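Local structure of SH3 domain-containing protein (Dictyostelium discoideum, 4NQI) at the interface of chains A and B. The protein drives membrane remodelling to control osmoregulation, phagocytosis and cytokinesis, with an N-terminal I-BAR domain, the part in this structure, that probably binds phosphoinositides. Numbering follows the deposited sequence. Chains: chain A/B, SH3 domain-containing protein.

Contact 1: the interface of chains A and B. Residues chain A 52, 55-56, 59, 89, 92; chain B 45.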
loop_
_atom_site.group_PDB
_atom_site.type_symbol
_atom_site.label_atom_id
_atom_site.label_comp_id
_atom_site.label_asym_id
_atom_site.label_seq_id
_atom_site.Cartn_x
_atom_site.Cartn_y
_atom_site.Cartn_z
ATOM N N LEU A 52 6.762 0.479 -6.769
ATOM C CA LEU A 52 6.609 -0.186 -5.479
ATOM C C LEU A 52 6.218 -1.649 -5.670
ATOM O O LEU A 52 6.739 -2.531 -4.988
ATOM C CB LEU A 52 5.563 0.529 -4.620
ATOM C CG LEU A 52 5.322 -0.095 -3.242
ATOM C CD1 LEU A 52 6.620 -0.139 -2.449
ATOM C CD2 LEU A 52 4.245 0.655 -2.473
ATOM N N ALA A 55 9.307 -3.618 -6.831
ATOM C CA ALA A 55 10.241 -3.794 -5.723
ATOM C C ALA A 55 9.724 -4.863 -4.764
ATOM O O ALA A 55 10.506 -5.607 -4.169
ATOM C CB ALA A 55 10.452 -2.483 -4.990
ATOM N N GLY A 56 8.402 -4.930 -4.618
ATOM C CA GLY A 56 7.773 -5.939 -3.786
ATOM C C GLY A 56 7.992 -7.347 -4.309
ATOM O O GLY A 56 8.232 -8.275 -3.529
ATOM N N LEU A 59 11.351 -8.503 -3.367
ATOM C CA LEU A 59 11.342 -8.860 -1.949
ATOM C C LEU A 59 10.769 -10.255 -1.729
ATOM O O LEU A 59 11.341 -11.063 -0.997
ATOM C CB LEU A 59 10.541 -7.826 -1.151
ATOM C CG LEU A 59 10.388 -8.052 0.355
ATOM C CD1 LEU A 59 11.747 -8.180 1.015
ATOM C CD2 LEU A 59 9.591 -6.916 0.991
ATOM N N GLU A 89 1.279 -7.655 -4.205
ATOM C CA GLU A 89 1.986 -6.676 -5.020
ATOM C C GLU A 89 1.547 -6.744 -6.481
ATOM O O GLU A 89 1.624 -5.747 -7.204
ATOM C CB GLU A 89 3.502 -6.836 -4.880
ATOM C CG GLU A 89 4.034 -6.479 -3.491
ATOM C CD GLU A 89 3.628 -5.083 -3.034
ATOM O OE1 GLU A 89 3.488 -4.177 -3.888
ATOM O OE2 GLU A 89 3.453 -4.886 -1.813
ATOM N N ARG A 92 -1.552 -4.740 -6.364
ATOM C CA ARG A 92 -1.240 -3.317 -6.338
ATOM C C ARG A 92 -1.068 -2.813 -7.765
ATOM O O ARG A 92 -1.479 -1.697 -8.080
ATOM C CB ARG A 92 0.013 -3.009 -5.512
ATOM C CG ARG A 92 0.225 -1.512 -5.290
ATOM C CD ARG A 92 1.607 -1.175 -4.732
ATOM N NE ARG A 92 1.941 -1.962 -3.548
ATOM C CZ ARG A 92 1.477 -1.716 -2.326
ATOM N NH1 ARG A 92 0.644 -0.704 -2.119
ATOM N NH2 ARG A 92 1.842 -2.487 -1.311
ATOM N N TYR B 45 12.320 -1.604 -1.219
ATOM C CA TYR B 45 10.867 -1.565 -1.099
ATOM C C TYR B 45 10.442 -0.376 -0.247
ATOM O O TYR B 45 9.506 0.348 -0.595
ATOM C CB TYR B 45 10.353 -2.871 -0.483
ATOM C CG TYR B 45 8.845 -2.978 -0.384
ATOM C CD1 TYR B 45 8.090 -3.408 -1.464
ATOM C CD2 TYR B 45 8.181 -2.669 0.795
ATOM C CE1 TYR B 45 6.714 -3.516 -1.379
ATOM C CE2 TYR B 45 6.804 -2.773 0.888
ATOM C CZ TYR B 45 6.077 -3.196 -0.203
ATOM O OH TYR B 45 4.709 -3.304 -0.120
#
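B:Tyr45 of one I-BAR domain inserts its ring between A:Leu52 and A:Leu59 of the other and brings its phenol to A:Glu89. I-BAR domains, also called IRSp53/MIM homology domains, form elongated helical dimers, and this patch belongs to that dimer interface. The tyrosine lies on helix 15-64 of chain B. It meets helices 15-64 and 72-140 of chain A. It buries 90 Å² of its own surface.

The polar part is a short chain of bonds. The phenol OH of B:Tyr45 donates to the carboxylate oxygen OE2 of A:Glu89 at 2.6 Å. It approaches from above the carboxylate plane, tilted 42° from it. The carboxylate and the ring stand almost perpendicular. A:Arg92 of the same helix holds this carboxylate side-on. A:Arg92 NE lies 2.7 Å from A:Glu89 OE1, in a salt bridge. A:Arg92 NH2 donates to A:Glu89 OE2 at 2.9 Å. Both bonds are nearly straight and reach the syn sides of the oxygens. This paired grip should fix the rotation of the carboxylate and present OE2 to the tyrosine. OE2 thus accepts from both the phenol and the guanidinium. The nearby positive charge probably favours the ionised carboxylate.

The apolar part surrounds the ring. A:Leu52 CD1 sits over one face, 3.7 Å from the centroid of the B:Tyr45 ring, in a CH-pi contact. The other branch, CD2, lies over the centre of the A:Arg92 guanidinium, so one leucine bridges both flat groups. A:Leu59 CD2 lies on the opposite face of the tyrosine, toward the rim, in a looser contact. The ring edge meets the helix backbone, where A:Gly56 CA is 3.4 Å from B:Tyr45 CD1. The lack of a side chain at A:Gly56 probably allows this close approach. A:Ala55 CB packs against B:Tyr45 CA. The tyrosine has CG opposite its backbone N (chi1 -177°), which extends the ring across to A:Glu89.

Contact 2: the interface of chains A and B. Residues chain A 78, 81, 220, 223; chain B 192, 195-196, 199.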
loop_
_atom_site.group_PDB
_atom_site.type_symbol
_atom_site.label_atom_id
_atom_site.label_comp_id
_atom_site.label_asym_id
_atom_site.label_seq_id
_atom_site.Cartn_x
_atom_site.Cartn_y
_atom_site.Cartn_z
ATOM N N PHE A 78 8.294 -19.199 5.451
ATOM C CA PHE A 78 8.909 -18.257 4.523
ATOM C C PHE A 78 8.209 -18.282 3.166
ATOM O O PHE A 78 7.984 -17.237 2.555
ATOM C CB PHE A 78 10.391 -18.590 4.337
ATOM C CG PHE A 78 11.225 -18.383 5.570
ATOM C CD1 PHE A 78 10.895 -17.399 6.492
ATOM C CD2 PHE A 78 12.346 -19.168 5.803
ATOM C CE1 PHE A 78 11.669 -17.206 7.626
ATOM C CE2 PHE A 78 13.122 -18.979 6.933
ATOM C CZ PHE A 78 12.782 -17.997 7.845
ATOM N N LEU A 81 4.840 -16.632 3.239
ATOM C CA LEU A 81 5.021 -15.190 3.373
ATOM C C LEU A 81 5.339 -14.581 2.011
ATOM O O LEU A 81 4.757 -13.567 1.619
ATOM C CB LEU A 81 6.140 -14.872 4.369
ATOM C CG LEU A 81 6.455 -13.383 4.549
ATOM C CD1 LEU A 81 5.242 -12.628 5.075
ATOM C CD2 LEU A 81 7.653 -13.187 5.470
ATOM N N HIS A 220 3.208 -17.203 11.992
ATOM C CA HIS A 220 4.431 -16.739 12.644
ATOM C C HIS A 220 4.370 -16.916 14.162
ATOM O O HIS A 220 5.372 -17.258 14.787
ATOM C CB HIS A 220 4.712 -15.277 12.289
ATOM C CG HIS A 220 4.933 -15.042 10.827
ATOM N ND1 HIS A 220 5.061 -13.779 10.291
ATOM C CD2 HIS A 220 5.051 -15.904 9.788
ATOM C CE1 HIS A 220 5.245 -13.872 8.984
ATOM N NE2 HIS A 220 5.243 -15.152 8.655
ATOM N N LEU A 223 5.197 -20.521 14.982
ATOM C CA LEU A 223 6.625 -20.744 14.768
ATOM C C LEU A 223 7.479 -20.113 15.868
ATOM O O LEU A 223 8.364 -20.764 16.428
ATOM C CB LEU A 223 7.043 -20.198 13.401
ATOM C CG LEU A 223 6.547 -21.012 12.207
ATOM C CD1 LEU A 223 6.683 -20.240 10.901
ATOM C CD2 LEU A 223 7.319 -22.310 12.132
ATOM N N LEU B 192 11.198 -13.453 11.756
ATOM C CA LEU B 192 9.755 -13.305 11.601
ATOM C C LEU B 192 9.183 -12.299 12.599
ATOM O O LEU B 192 8.331 -11.480 12.244
ATOM C CB LEU B 192 9.057 -14.660 11.751
ATOM C CG LEU B 192 9.286 -15.678 10.629
ATOM C CD1 LEU B 192 8.625 -17.019 10.950
ATOM C CD2 LEU B 192 8.767 -15.133 9.307
ATOM N N PHE B 195 9.907 -8.910 11.253
ATOM C CA PHE B 195 9.113 -8.647 10.054
ATOM C C PHE B 195 7.646 -8.391 10.411
ATOM O O PHE B 195 6.961 -7.623 9.731
ATOM C CB PHE B 195 9.229 -9.804 9.052
ATOM C CG PHE B 195 8.968 -9.401 7.626
ATOM C CD1 PHE B 195 9.975 -8.834 6.857
ATOM C CD2 PHE B 195 7.717 -9.582 7.054
ATOM C CE1 PHE B 195 9.739 -8.457 5.543
ATOM C CE2 PHE B 195 7.476 -9.207 5.739
ATOM C CZ PHE B 195 8.488 -8.644 4.986
ATOM N N ASN B 196 7.177 -9.027 11.485
ATOM C CA ASN B 196 5.802 -8.859 11.957
ATOM C C ASN B 196 5.413 -7.407 12.259
ATOM O O ASN B 196 4.243 -7.039 12.150
ATOM C CB ASN B 196 5.554 -9.717 13.201
ATOM C CG ASN B 196 5.386 -11.189 12.878
ATOM O OD1 ASN B 196 5.225 -11.574 11.719
ATOM N ND2 ASN B 196 5.406 -12.020 13.914
ATOM N N LEU B 199 4.180 -6.007 9.063
ATOM C CA LEU B 199 2.906 -6.633 8.712
ATOM C C LEU B 199 1.735 -6.037 9.494
ATOM O O LEU B 199 0.697 -5.702 8.911
ATOM C CB LEU B 199 2.974 -8.146 8.935
ATOM C CG LEU B 199 3.986 -8.878 8.052
ATOM C CD1 LEU B 199 4.051 -10.363 8.386
ATOM C CD2 LEU B 199 3.642 -8.679 6.585
#
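A:His220 and B:Asn196 meet edge to edge across the dimer interface of the I-BAR domain. A:His220 ND1 of the imidazole donates to the amide oxygen B:Asn196 OD1 at 2.6 Å. The bond is nearly straight, 170° at the hydrogen. It lies in the carbonyl plane and uses a lone pair of OD1. The ring and amide are almost coplanar.

The tight part is centred on this ring and B:Leu192. B:Leu192 CD2 lies over one face of the A:His220 imidazole, 3.7 Å from its centroid, in a CH-pi contact. B:Leu199 CD1 adds a contact at A:His220 CE1, at 3.8 Å. A:Leu81, from helix 72-140, packs its methyl groups on the CD2-CE2 side of B:Phe195. The histidine's CG lies opposite the carbonyl carbon (chi1 -62°), which points the ring toward helix 152-224 of chain B.

The looser part lies at A:Phe78 and A:Leu223, which each bury little surface here. A:Phe78 CE1 reaches B:Leu192 CD2 at 3.9 Å. B:Leu192 CD1 meets A:Leu223 CD1 at 3.8 Å.

A leucine in place of A:His220 would probably leave B:Asn196 OD1 without its donor and B:Leu192 CD2 without the flat face it packs on. The site joins the two chains through a directional polar bond set among apolar side chains and so supports the dimer.

Contact 1 and contact 2 belong to the same two-fold symmetric dimer interface, and the centres of their C-alpha atoms are about 17 Å apart. Helix 72-140 of chain A takes part in both. In contact 1 it works with helix 15-64, and in contact 2 with helix 160-225. Chain B answers with different helices, 15-64 and then 152-224. The two chains are therefore joined through several helices along the long bundle. Each contact has a twin with the chains exchanged. Such repeated joins are likely to hold the elongated dimer in one shape for membrane remodelling.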